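Alpha-L-rhamnosidase (Aspergillus terreus, PDB 6GSZ) probably hydrolyses terminal non-reducing alpha-L-rhamnose residues in alpha-L-rhamnosides, as a calcium-binding, glycosylated glycosidase. Local coordinates at residues 518-530 and 570-582. Numbering follows the deposited sequence.
Sequences GNGETPTSIWGDA and LWDRSTFQWADWL. With BGC (beta-D-glucopyranose), chain B; NAG (2-acetamido-2-deoxy-beta-D-glucopyranose), chain C.
Trp527, Trp578 and Trp581 form an aromatic wall of the pocket that holds the bound beta-D-glucopyranose in the six-hairpin glycosidase domain, where two inter-helix loops, 518-530 and 570-582, meet. Trp578 CB sits over the six-membered ring of Trp527, 3.6 Å from its centroid and 17° off the normal, a CH-pi contact. The five-membered rings of the pair lie obliquely, their planes at 35°, while Trp581 CB touches Trp527 CH2 at 3.8 Å. Trp527 NE1 donates to O3 of the bound glucose (3.0 Å), which lies at the edge of the indole; O4 of the sugar rests over one face of Trp578 and also over a face of Trp581. Phe576 CE2 covers the other face of Trp578. Asp460, Asp473 and His761 also hydrogen-bond the sugar.

Behind this wall the loops are joined by polar links. Gln577 is bent at its second torsion (chi2 -68°), which carries its amide back to the other loop: OE1 accepts from Ser525 N at 2.9 Å, in the carbonyl plane on a lone pair and nearly straight at the hydrogen. NE2 donates to Thr575 OG1, holding the other end of the amide, and lies over one face of the Trp571 indole, toward its rim. Water 3 donates to both Gln577 OE1 and Ser525 O and accepts from Ala579 N. Water 1 donates to Pro523 O and Phe576 O and accepts from Thr522 OG1; water 4 links Trp571 NE1 (2.9 Å) to Asp529 OD2, which also accepts from Ile526 N. The Ser525 hydroxyl bonds to Ser602 of helix 598-619.

One carboxamide oxygen and bridging waters thus tie backbone N-H and C=O groups of the two loops together, which probably helps to hold the backbones that carry the sugar-contacting indoles.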
loop_
_atom_site.group_PDB
_atom_site.type_symbol
_atom_site.label_atom_id
_atom_site.label_comp_id
_atom_site.label_asym_id
_atom_site.label_seq_id
_atom_site.Cartn_x
_atom_site.Cartn_y
_atom_site.Cartn_z
ATOM N N GLY A 518 -10.203 -20.193 -2.043
ATOM C CA GLY A 518 -10.199 -21.561 -1.455
ATOM C C GLY A 518 -8.825 -22.217 -1.551
ATOM O O GLY A 518 -7.829 -21.498 -1.598
ATOM N N ASN A 519 -8.775 -23.563 -1.604
ATOM C CA ASN A 519 -7.528 -24.275 -1.430
ATOM C C ASN A 519 -7.017 -24.959 -2.714
ATOM O O ASN A 519 -6.047 -25.713 -2.658
ATOM C CB ASN A 519 -7.626 -25.259 -0.267
ATOM C CG ASN A 519 -8.419 -26.499 -0.606
ATOM O OD1 ASN A 519 -9.118 -26.532 -1.618
ATOM N ND2 ASN A 519 -8.336 -27.514 0.251
ATOM N N GLY A 520 -7.575 -24.626 -3.868
ATOM C CA GLY A 520 -7.312 -25.379 -5.115
ATOM C C GLY A 520 -6.103 -24.887 -5.906
ATOM O O GLY A 520 -5.615 -25.592 -6.797
ATOM N N GLU A 521 -5.612 -23.684 -5.615
ATOM C CA GLU A 521 -4.514 -23.109 -6.372
ATOM C C GLU A 521 -3.215 -23.861 -6.058
ATOM O O GLU A 521 -2.905 -24.065 -4.903
ATOM C CB GLU A 521 -4.377 -21.626 -6.050
ATOM C CG GLU A 521 -5.600 -20.838 -6.481
ATOM C CD GLU A 521 -5.668 -19.415 -5.928
ATOM O OE1 GLU A 521 -6.163 -18.494 -6.667
ATOM O OE2 GLU A 521 -5.168 -19.214 -4.828
ATOM N N THR A 522 -2.473 -24.236 -7.094
ATOM C CA THR A 522 -1.204 -24.924 -6.904
ATOM C C THR A 522 -0.064 -23.926 -6.723
ATOM O O THR A 522 -0.161 -22.777 -7.148
ATOM C CB THR A 522 -0.959 -25.915 -8.051
ATOM O OG1 THR A 522 -0.975 -25.246 -9.306
ATOM C CG2 THR A 522 -1.999 -27.017 -8.030
ATOM N N PRO A 523 1.040 -24.322 -6.049
ATOM C CA PRO A 523 2.114 -23.368 -5.728
ATOM C C PRO A 523 2.799 -22.806 -6.984
ATOM O O PRO A 523 3.105 -23.550 -7.920
ATOM C CB PRO A 523 3.105 -24.229 -4.938
ATOM C CG PRO A 523 2.279 -25.399 -4.419
ATOM C CD PRO A 523 1.272 -25.663 -5.496
ATOM N N THR A 524 3.081 -21.490 -6.977
ATOM C CA THR A 524 3.731 -20.834 -8.130
ATOM C C THR A 524 4.944 -20.015 -7.661
ATOM O O THR A 524 4.965 -19.434 -6.576
ATOM C CB THR A 524 2.763 -19.923 -8.894
ATOM O OG1 THR A 524 2.238 -18.875 -8.059
ATOM C CG2 THR A 524 1.645 -20.740 -9.492
ATOM N N SER A 525 5.909 -19.910 -8.573
ATOM C CA SER A 525 7.062 -19.025 -8.391
ATOM C C SER A 525 6.604 -17.576 -8.544
ATOM O O SER A 525 5.563 -17.324 -9.165
ATOM C CB SER A 525 8.126 -19.326 -9.407
ATOM O OG SER A 525 7.713 -18.928 -10.694
ATOM N N ILE A 526 7.333 -16.657 -7.912
ATOM C CA ILE A 526 7.170 -15.182 -7.961
ATOM C C ILE A 526 5.981 -14.754 -7.086
ATOM O O ILE A 526 6.155 -13.961 -6.197
ATOM C CB ILE A 526 7.092 -14.608 -9.388
ATOM C CG1 ILE A 526 8.232 -15.144 -10.274
ATOM C CG2 ILE A 526 7.089 -13.084 -9.326
ATOM C CD1 ILE A 526 8.072 -14.792 -11.718
ATOM N N TRP A 527 4.792 -15.251 -7.435
ATOM C CA TRP A 527 3.557 -15.084 -6.656
ATOM C C TRP A 527 3.751 -15.769 -5.300
ATOM O O TRP A 527 3.780 -15.067 -4.294
ATOM C CB TRP A 527 2.386 -15.645 -7.480
ATOM C CG TRP A 527 1.870 -14.655 -8.482
ATOM C CD1 TRP A 527 0.702 -13.953 -8.398
ATOM C CD2 TRP A 527 2.480 -14.222 -9.717
ATOM N NE1 TRP A 527 0.567 -13.115 -9.465
ATOM C CE2 TRP A 527 1.654 -13.239 -10.284
ATOM C CE3 TRP A 527 3.662 -14.548 -10.398
ATOM C CZ2 TRP A 527 1.942 -12.598 -11.487
ATOM C CZ3 TRP A 527 3.957 -13.899 -11.582
ATOM C CH2 TRP A 527 3.109 -12.941 -12.130
ATOM N N GLY A 528 4.032 -17.070 -5.262
ATOM C CA GLY A 528 4.225 -17.700 -3.990
ATOM C C GLY A 528 5.461 -17.175 -3.260
ATOM O O GLY A 528 5.496 -17.111 -2.029
ATOM N N ASP A 529 6.486 -16.830 -4.052
ATOM C CA ASP A 529 7.735 -16.308 -3.508
ATOM C C ASP A 529 7.541 -14.973 -2.785
ATOM O O ASP A 529 8.466 -14.542 -2.095
ATOM C CB ASP A 529 8.818 -16.194 -4.569
ATOM C CG ASP A 529 9.311 -17.562 -5.040
ATOM O OD1 ASP A 529 9.765 -18.353 -4.154
ATOM O OD2 ASP A 529 9.262 -17.773 -6.275
ATOM N N ALA A 530 6.379 -14.305 -2.921
ATOM C CA ALA A 530 6.147 -13.084 -2.167
ATOM C C ALA A 530 6.330 -13.255 -0.658
ATOM O O ALA A 530 6.690 -12.268 0.035
ATOM C CB ALA A 530 4.774 -12.535 -2.443
ATOM N N LEU A 570 14.613 -28.845 -8.102
ATOM C CA LEU A 570 14.084 -27.703 -8.822
ATOM C C LEU A 570 12.553 -27.851 -8.869
ATOM O O LEU A 570 12.012 -28.756 -8.237
ATOM C CB LEU A 570 14.735 -27.577 -10.205
ATOM C CG LEU A 570 16.243 -27.285 -10.194
ATOM C CD1 LEU A 570 16.793 -27.303 -11.621
ATOM C CD2 LEU A 570 16.545 -25.953 -9.503
ATOM N N TRP A 571 11.888 -26.944 -9.564
ATOM C CA TRP A 571 10.455 -27.018 -9.662
ATOM C C TRP A 571 10.014 -28.265 -10.436
ATOM O O TRP A 571 10.560 -28.619 -11.458
ATOM C CB TRP A 571 9.885 -25.776 -10.326
ATOM C CG TRP A 571 9.597 -24.618 -9.419
ATOM C CD1 TRP A 571 10.387 -23.543 -9.164
ATOM C CD2 TRP A 571 8.419 -24.417 -8.631
ATOM N NE1 TRP A 571 9.808 -22.693 -8.285
ATOM C CE2 TRP A 571 8.572 -23.186 -7.950
ATOM C CE3 TRP A 571 7.220 -25.122 -8.481
ATOM C CZ2 TRP A 571 7.581 -22.667 -7.120
ATOM C CZ3 TRP A 571 6.255 -24.625 -7.637
ATOM C CH2 TRP A 571 6.427 -23.404 -6.979
ATOM N N ASP A 572 8.909 -28.840 -9.965
ATOM C CA ASP A 572 8.200 -29.887 -10.696
ATOM C C ASP A 572 7.693 -29.293 -12.020
ATOM O O ASP A 572 7.047 -28.233 -12.037
ATOM C CB ASP A 572 7.069 -30.423 -9.819
ATOM C CG ASP A 572 6.146 -31.443 -10.453
ATOM O OD1 ASP A 572 5.831 -31.317 -11.642
ATOM O OD2 ASP A 572 5.730 -32.311 -9.706
ATOM N N ARG A 573 8.055 -29.940 -13.131
ATOM C CA ARG A 573 7.803 -29.381 -14.464
ATOM C C ARG A 573 6.370 -29.666 -14.952
ATOM O O ARG A 573 6.089 -29.417 -16.129
ATOM C CB ARG A 573 8.871 -29.839 -15.464
ATOM C CG ARG A 573 10.215 -29.127 -15.315
ATOM C CD ARG A 573 11.136 -29.758 -14.325
ATOM N NE ARG A 573 12.478 -29.250 -14.595
ATOM C CZ ARG A 573 13.022 -28.155 -14.058
ATOM N NH1 ARG A 573 12.339 -27.425 -13.191
ATOM N NH2 ARG A 573 14.268 -27.808 -14.401
ATOM N N SER A 574 5.487 -30.183 -14.084
ATOM C CA SER A 574 4.077 -30.335 -14.441
ATOM C C SER A 574 3.214 -29.262 -13.769
ATOM O O SER A 574 1.982 -29.302 -13.888
ATOM C CB SER A 574 3.617 -31.706 -14.089
ATOM O OG SER A 574 3.495 -31.901 -12.676
ATOM N N THR A 575 3.826 -28.311 -13.067
ATOM C CA THR A 575 3.064 -27.315 -12.341
ATOM C C THR A 575 2.652 -26.123 -13.217
ATOM O O THR A 575 3.368 -25.646 -14.053
ATOM C CB THR A 575 3.863 -26.762 -11.162
ATOM O OG1 THR A 575 5.166 -26.321 -11.555
ATOM C CG2 THR A 575 4.004 -27.778 -10.050
ATOM N N PHE A 576 1.422 -25.643 -12.988
ATOM C CA PHE A 576 1.007 -24.355 -13.476
ATOM C C PHE A 576 1.993 -23.285 -12.989
ATOM O O PHE A 576 2.354 -23.270 -11.781
ATOM C CB PHE A 576 -0.420 -24.057 -13.001
ATOM C CG PHE A 576 -0.821 -22.649 -13.345
ATOM C CD1 PHE A 576 -1.160 -22.308 -14.642
ATOM C CD2 PHE A 576 -0.704 -21.637 -12.417
ATOM C CE1 PHE A 576 -1.448 -20.998 -14.983
ATOM C CE2 PHE A 576 -0.981 -20.324 -12.759
ATOM C CZ PHE A 576 -1.336 -19.997 -14.042
ATOM N N GLN A 577 2.296 -22.332 -13.873
ATOM C CA GLN A 577 3.114 -21.198 -13.502
ATOM C C GLN A 577 2.640 -19.922 -14.227
ATOM O O GLN A 577 2.290 -19.968 -15.422
ATOM C CB GLN A 577 4.596 -21.421 -13.800
ATOM C CG GLN A 577 5.229 -22.568 -13.035
ATOM C CD GLN A 577 5.345 -22.335 -11.544
ATOM O OE1 GLN A 577 5.312 -21.187 -11.070
ATOM N NE2 GLN A 577 5.553 -23.436 -10.812
ATOM N N TRP A 578 2.574 -18.801 -13.485
ATOM C CA TRP A 578 2.410 -17.466 -14.058
ATOM C C TRP A 578 3.686 -17.011 -14.782
ATOM O O TRP A 578 3.650 -16.508 -15.938
ATOM C CB TRP A 578 2.061 -16.438 -12.964
ATOM C CG TRP A 578 0.842 -16.754 -12.147
ATOM C CD1 TRP A 578 0.790 -17.199 -10.851
ATOM C CD2 TRP A 578 -0.520 -16.676 -12.597
ATOM N NE1 TRP A 578 -0.513 -17.423 -10.487
ATOM C CE2 TRP A 578 -1.321 -17.071 -11.515
ATOM C CE3 TRP A 578 -1.125 -16.288 -13.789
ATOM C CZ2 TRP A 578 -2.712 -17.091 -11.601
ATOM C CZ3 TRP A 578 -2.498 -16.316 -13.877
ATOM C CH2 TRP A 578 -3.274 -16.701 -12.791
ATOM N N ALA A 579 4.819 -17.198 -14.090
ATOM C CA ALA A 579 6.189 -16.895 -14.601
ATOM C C ALA A 579 6.209 -15.493 -15.224
ATOM O O ALA A 579 5.803 -14.531 -14.567
ATOM C CB ALA A 579 6.679 -17.999 -15.507
ATOM N N ASP A 580 6.795 -15.330 -16.431
ATOM C CA ASP A 580 6.980 -13.984 -16.984
ATOM C C ASP A 580 5.704 -13.477 -17.653
ATOM O O ASP A 580 5.673 -13.180 -18.853
ATOM C CB ASP A 580 8.197 -13.899 -17.913
ATOM C CG ASP A 580 8.711 -12.468 -18.084
ATOM O OD1 ASP A 580 8.532 -11.625 -17.151
ATOM O OD2 ASP A 580 9.296 -12.187 -19.169
ATOM N N TRP A 581 4.698 -13.256 -16.806
ATOM C CA TRP A 581 3.369 -12.802 -17.175
ATOM C C TRP A 581 3.445 -11.474 -17.935
ATOM O O TRP A 581 4.133 -10.573 -17.513
ATOM C CB TRP A 581 2.592 -12.673 -15.859
ATOM C CG TRP A 581 1.138 -12.326 -15.962
ATOM C CD1 TRP A 581 0.572 -11.112 -15.654
ATOM C CD2 TRP A 581 0.071 -13.190 -16.374
ATOM N NE1 TRP A 581 -0.784 -11.181 -15.846
ATOM C CE2 TRP A 581 -1.114 -12.435 -16.275
ATOM C CE3 TRP A 581 -0.002 -14.535 -16.775
ATOM C CZ2 TRP A 581 -2.368 -12.984 -16.560
ATOM C CZ3 TRP A 581 -1.242 -15.057 -17.104
ATOM C CH2 TRP A 581 -2.400 -14.293 -16.976
ATOM N N LEU A 582 2.692 -11.358 -19.043
ATOM C CA LEU A 582 2.513 -10.108 -19.776
ATOM C C LEU A 582 3.823 -9.661 -20.438
ATOM O O LEU A 582 3.997 -8.497 -20.721
ATOM C CB LEU A 582 1.885 -9.031 -18.866
ATOM C CG LEU A 582 0.371 -9.136 -18.716
ATOM C CD1 LEU A 582 -0.149 -8.142 -17.685
ATOM C CD2 LEU A 582 -0.321 -8.964 -20.056
HETATM C C2 BGC B . -2.518 -9.485 -11.587
HETATM C C3 BGC B . -1.609 -10.635 -11.919
HETATM C C4 BGC B . -2.254 -11.981 -12.160
HETATM C C5 BGC B . -3.325 -11.713 -13.102
HETATM C C6 BGC B . -3.942 -13.068 -13.389
HETATM C C1 BGC B . -3.680 -9.451 -12.565
HETATM O O1 BGC B . -4.443 -8.287 -12.313
HETATM O O2 BGC B . -1.917 -8.264 -11.946
HETATM O O3 BGC B . -0.877 -10.874 -10.839
HETATM O O4 BGC B . -1.400 -13.053 -12.622
HETATM O O5 BGC B . -4.316 -10.725 -12.671
HETATM O O6 BGC B . -5.103 -12.865 -14.201
HETATM C C1 NAG C . -9.228 -23.921 5.428
HETATM C C2 NAG C . -10.461 -23.052 5.725
HETATM C C3 NAG C . -11.732 -23.829 5.479
HETATM C C4 NAG C . -11.776 -24.402 4.084
HETATM C C5 NAG C . -10.506 -25.226 3.863
HETATM C C6 NAG C . -10.427 -25.696 2.417
HETATM C C7 NAG C . -10.552 -21.234 7.382
HETATM C C8 NAG C . -10.491 -20.918 8.856
HETATM N N2 NAG C . -10.455 -22.554 7.072
HETATM O O3 NAG C . -12.839 -22.958 5.672
HETATM O O4 NAG C . -12.932 -25.231 4.025
HETATM O O5 NAG C . -9.372 -24.368 4.083
HETATM O O6 NAG C . -10.630 -24.569 1.502
HETATM O O7 NAG C . -10.657 -20.356 6.512
HETATM O O HOH W 1 1.488 -24.698 -9.719
HETATM O O HOH W 2 -0.588 -27.106 -11.302
HETATM O O HOH W 3 4.705 -18.527 -11.531
HETATM O O HOH W 4 10.161 -20.393 -6.502
#